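Local atomic coordinates of magnesium and cobalt efflux protein (Bordetella parapertussis, PDB entry 3JTF), a protein that probably takes part in the transport of magnesium and cobalt ions, this piece being its pair of CBS domains, which binds AMP. Residues Glu4-Val12 / Ile81-Leu90. Residues are numbered along the deposited sequence; the frame is centred on the assembly and turned at random.
Sequences ERTVADIMV and IPEVKRLNVL. With AMP (adenosine monophosphate), chain F.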
loop_
_atom_site.group_PDB
_atom_site.type_symbol
_atom_site.label_atom_id
_atom_site.label_comp_id
_atom_site.label_asym_id
_atom_site.label_seq_id
_atom_site.Cartn_x
_atom_site.Cartn_y
_atom_site.Cartn_z
ATOM N N GLU B 4 -19.524 17.681 -10.325
ATOM C CA GLU B 4 -19.050 16.573 -9.451
ATOM C C GLU B 4 -17.684 17.030 -8.863
ATOM O O GLU B 4 -17.077 17.981 -9.389
ATOM C CB GLU B 4 -18.990 15.280 -10.294
ATOM C CG GLU B 4 -18.703 13.966 -9.548
ATOM C CD GLU B 4 -17.283 13.430 -9.810
ATOM O OE1 GLU B 4 -17.117 12.565 -10.699
ATOM O OE2 GLU B 4 -16.329 13.879 -9.148
ATOM N N ARG B 5 -17.206 16.393 -7.788
ATOM C CA ARG B 5 -15.991 16.853 -7.096
ATOM C C ARG B 5 -14.743 16.738 -7.967
ATOM O O ARG B 5 -14.713 15.925 -8.915
ATOM C CB ARG B 5 -15.721 16.021 -5.844
ATOM C CG ARG B 5 -16.871 15.968 -4.906
ATOM C CD ARG B 5 -16.418 15.746 -3.510
ATOM N NE ARG B 5 -17.482 16.160 -2.602
ATOM C CZ ARG B 5 -17.476 17.268 -1.868
ATOM N NH1 ARG B 5 -16.451 18.126 -1.911
ATOM N NH2 ARG B 5 -18.514 17.518 -1.085
ATOM N N THR B 6 -13.688 17.460 -7.582
ATOM C CA THR B 6 -12.414 17.320 -8.263
ATOM C C THR B 6 -11.249 16.914 -7.339
ATOM O O THR B 6 -11.332 16.930 -6.099
ATOM C CB THR B 6 -12.040 18.592 -9.029
ATOM O OG1 THR B 6 -11.626 19.583 -8.104
ATOM C CG2 THR B 6 -13.224 19.129 -9.885
ATOM N N VAL B 7 -10.159 16.539 -7.978
ATOM C CA VAL B 7 -8.935 16.169 -7.279
ATOM C C VAL B 7 -8.505 17.213 -6.229
ATOM O O VAL B 7 -8.095 16.853 -5.130
ATOM C CB VAL B 7 -7.804 15.905 -8.298
ATOM C CG1 VAL B 7 -6.417 16.012 -7.646
ATOM C CG2 VAL B 7 -8.029 14.551 -8.909
ATOM N N ALA B 8 -8.628 18.491 -6.561
ATOM C CA ALA B 8 -8.241 19.562 -5.628
ATOM C C ALA B 8 -8.916 19.442 -4.257
ATOM O O ALA B 8 -8.309 19.791 -3.263
ATOM C CB ALA B 8 -8.527 20.963 -6.232
ATOM N N ASP B 9 -10.158 18.968 -4.208
ATOM C CA ASP B 9 -10.894 18.793 -2.941
ATOM C C ASP B 9 -10.299 17.696 -2.040
ATOM O O ASP B 9 -10.534 17.694 -0.842
ATOM C CB ASP B 9 -12.356 18.370 -3.211
ATOM C CG ASP B 9 -13.147 19.415 -4.000
ATOM O OD1 ASP B 9 -12.808 20.606 -3.881
ATOM O OD2 ASP B 9 -14.090 19.038 -4.746
ATOM N N ILE B 10 -9.592 16.722 -2.603
ATOM C CA ILE B 10 -9.163 15.581 -1.778
ATOM C C ILE B 10 -7.641 15.355 -1.715
ATOM O O ILE B 10 -7.167 14.499 -0.982
ATOM C CB ILE B 10 -9.839 14.273 -2.260
ATOM C CG1 ILE B 10 -9.356 13.899 -3.662
ATOM C CG2 ILE B 10 -11.393 14.424 -2.238
ATOM C CD1 ILE B 10 -9.699 12.463 -4.070
HETATM N N MSE B 11 -6.870 16.098 -2.482
HETATM C CA MSE B 11 -5.445 15.822 -2.554
HETATM C C MSE B 11 -4.726 16.081 -1.237
HETATM O O MSE B 11 -5.118 16.946 -0.437
HETATM C CB MSE B 11 -4.829 16.658 -3.639
HETATM C CG MSE B 11 -4.798 18.119 -3.349
HETATM SE SE MSE B 11 -4.095 19.128 -4.889
HETATM C CE MSE B 11 -4.314 20.901 -4.025
ATOM N N VAL B 12 -3.652 15.349 -1.024
ATOM C CA VAL B 12 -2.653 15.721 -0.019
ATOM C C VAL B 12 -1.897 16.971 -0.521
ATOM O O VAL B 12 -1.253 16.921 -1.527
ATOM C CB VAL B 12 -1.653 14.581 0.209
ATOM C CG1 VAL B 12 -0.537 14.986 1.220
ATOM C CG2 VAL B 12 -2.397 13.334 0.663
ATOM N N ILE B 81 -1.469 14.603 -12.880
ATOM C CA ILE B 81 -2.870 14.848 -13.214
ATOM C C ILE B 81 -3.307 16.250 -12.799
ATOM O O ILE B 81 -2.877 16.783 -11.749
ATOM C CB ILE B 81 -3.832 13.784 -12.596
ATOM C CG1 ILE B 81 -3.937 13.937 -11.094
ATOM C CG2 ILE B 81 -3.397 12.323 -13.007
ATOM C CD1 ILE B 81 -5.065 13.086 -10.399
ATOM N N PRO B 82 -4.201 16.859 -13.589
ATOM C CA PRO B 82 -4.661 18.176 -13.180
ATOM C C PRO B 82 -5.567 18.184 -11.961
ATOM O O PRO B 82 -6.351 17.247 -11.715
ATOM C CB PRO B 82 -5.452 18.702 -14.416
ATOM C CG PRO B 82 -5.770 17.558 -15.195
ATOM C CD PRO B 82 -4.692 16.482 -14.915
ATOM N N GLU B 83 -5.515 19.303 -11.260
ATOM C CA GLU B 83 -6.394 19.565 -10.133
ATOM C C GLU B 83 -7.850 19.433 -10.480
ATOM O O GLU B 83 -8.651 19.108 -9.622
ATOM C CB GLU B 83 -6.192 21.005 -9.617
ATOM C CG GLU B 83 -5.191 21.113 -8.569
ATOM C CD GLU B 83 -5.014 22.527 -8.045
ATOM O OE1 GLU B 83 -5.926 23.361 -8.152
ATOM O OE2 GLU B 83 -3.945 22.802 -7.507
ATOM N N VAL B 84 -8.198 19.782 -11.712
ATOM C CA VAL B 84 -9.581 19.800 -12.119
ATOM C C VAL B 84 -10.136 18.404 -12.465
ATOM O O VAL B 84 -11.311 18.271 -12.748
ATOM C CB VAL B 84 -9.835 20.772 -13.309
ATOM C CG1 VAL B 84 -9.581 22.241 -12.864
ATOM C CG2 VAL B 84 -9.013 20.370 -14.586
ATOM N N LYS B 85 -9.315 17.359 -12.407
ATOM C CA LYS B 85 -9.786 16.042 -12.835
ATOM C C LYS B 85 -10.899 15.595 -11.887
ATOM O O LYS B 85 -10.810 15.773 -10.670
ATOM C CB LYS B 85 -8.621 15.050 -12.881
ATOM C CG LYS B 85 -8.995 13.699 -13.497
ATOM C CD LYS B 85 -7.884 13.091 -14.282
ATOM C CE LYS B 85 -8.391 11.989 -15.211
ATOM N NZ LYS B 85 -7.364 11.570 -16.202
ATOM N N ARG B 86 -11.983 15.088 -12.457
ATOM C CA ARG B 86 -13.107 14.630 -11.663
ATOM C C ARG B 86 -12.826 13.250 -11.065
ATOM O O ARG B 86 -12.104 12.440 -11.649
ATOM C CB ARG B 86 -14.392 14.645 -12.492
ATOM C CG ARG B 86 -14.766 16.103 -12.958
ATOM C CD ARG B 86 -16.227 16.250 -13.421
ATOM N NE ARG B 86 -16.793 15.011 -13.963
ATOM C CZ ARG B 86 -16.402 14.402 -15.095
ATOM N NH1 ARG B 86 -15.419 14.905 -15.849
ATOM N NH2 ARG B 86 -16.991 13.267 -15.468
ATOM N N LEU B 87 -13.402 13.017 -9.899
ATOM C CA LEU B 87 -13.142 11.802 -9.121
ATOM C C LEU B 87 -13.642 10.533 -9.795
ATOM O O LEU B 87 -12.960 9.527 -9.743
ATOM C CB LEU B 87 -13.750 11.889 -7.723
ATOM C CG LEU B 87 -13.222 13.063 -6.895
ATOM C CD1 LEU B 87 -13.611 12.873 -5.430
ATOM C CD2 LEU B 87 -11.719 13.270 -7.042
ATOM N N ASN B 88 -14.812 10.576 -10.421
ATOM C CA ASN B 88 -15.372 9.348 -10.994
ATOM C C ASN B 88 -14.454 8.854 -12.140
ATOM O O ASN B 88 -14.222 7.645 -12.273
ATOM C CB ASN B 88 -16.836 9.503 -11.459
ATOM C CG ASN B 88 -17.823 9.844 -10.301
ATOM O OD1 ASN B 88 -17.586 9.529 -9.115
ATOM N ND2 ASN B 88 -18.941 10.490 -10.659
ATOM N N VAL B 89 -13.916 9.779 -12.923
ATOM C CA VAL B 89 -13.033 9.422 -14.050
ATOM C C VAL B 89 -11.695 8.924 -13.515
ATOM O O VAL B 89 -11.208 7.899 -13.955
ATOM C CB VAL B 89 -12.810 10.591 -14.989
ATOM C CG1 VAL B 89 -11.812 10.220 -16.101
ATOM C CG2 VAL B 89 -14.179 11.041 -15.612
ATOM N N LEU B 90 -11.171 9.600 -12.508
ATOM C CA LEU B 90 -9.876 9.237 -11.914
ATOM C C LEU B 90 -9.922 7.849 -11.267
ATOM O O LEU B 90 -8.935 7.085 -11.297
ATOM C CB LEU B 90 -9.445 10.291 -10.881
ATOM C CG LEU B 90 -8.115 10.052 -10.172
ATOM C CD1 LEU B 90 -6.937 9.831 -11.240
ATOM C CD2 LEU B 90 -7.785 11.197 -9.195
HETATM P P AMP F . -0.398 4.749 2.064
HETATM O O1P AMP F . 0.482 4.595 0.870
HETATM O O2P AMP F . -1.218 3.551 2.414
HETATM O O3P AMP F . 0.329 5.313 3.238
HETATM O "O5'" AMP F . -1.466 5.892 1.763
HETATM C "C5'" AMP F . -2.340 6.306 2.823
HETATM C "C4'" AMP F . -2.661 7.750 2.591
HETATM O "O4'" AMP F . -1.570 8.651 2.878
HETATM C "C3'" AMP F . -2.952 7.961 1.102
HETATM O "O3'" AMP F . -4.269 7.518 0.754
HETATM C "C2'" AMP F . -2.762 9.432 1.030
HETATM O "O2'" AMP F . -3.893 9.953 1.827
HETATM C "C1'" AMP F . -1.436 9.580 1.790
HETATM N N9 AMP F . -0.090 9.322 1.163
HETATM C C8 AMP F . 0.400 8.247 0.476
HETATM N N7 AMP F . 1.711 8.428 0.141
HETATM C C5 AMP F . 2.082 9.627 0.651
HETATM C C6 AMP F . 3.314 10.428 0.706
HETATM N N6 AMP F . 4.427 9.995 0.105
HETATM N N1 AMP F . 3.270 11.634 1.311
HETATM C C2 AMP F . 2.174 12.086 1.924
HETATM N N3 AMP F . 1.021 11.395 1.957
HETATM C C4 AMP F . 0.919 10.189 1.323
HETATM O O HOH W 1 -10.473 21.897 -9.240
#
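Thr6 and Arg86, their CA atoms 4.4 Å apart, form a single antiparallel bridge, a non-hydrogen-bonded pair enclosed by Val7 N to Lys85 O (2.9 Å) and a weak bond from Leu87 N to Arg5 O. Beside it, Ala8 N adds a bond to Glu83 O at 3.1 Å, within the type I turn Pro82-Lys85. Leu87 N also bonds to Glu4 OE2, whose syn lone pair it uses at 3.1 Å. With CG turned away from the backbone N (chi1 -172°), Glu4 brings its carboxylate to the N-terminal end of helix 87-96, where its negative charge would suit the helix dipole.

Leu87 turns CD2 against CD1 of Ile10 (3.7 Å), the two side chains meeting tip to tip, while its CD1 rests on CB of Arg5. Val7 holds CG2 anti to its carbonyl carbon and thereby brings this methyl against both Ile81 CD1 (3.6 Å) and Leu90 CD2 (3.4 Å, a close fit for two methyls). Val104 of strand 101-105 also touches Val7. Alongside CB of Ala8, the extended Glu83 runs to Ser112, to which OE2 is hydrogen-bonded.

The segment before strand 12-13, in the first CBS sequence repeat, thus packs on the strand-to-helix connection of the second, and the strand itself joins the sheet of strands 111-116, 101-105 and 80-82, an arrangement known from CBS domain pairs. It leads directly to Val12, which lines the AMP pocket with CG2 3.9 Å from AMP O2'.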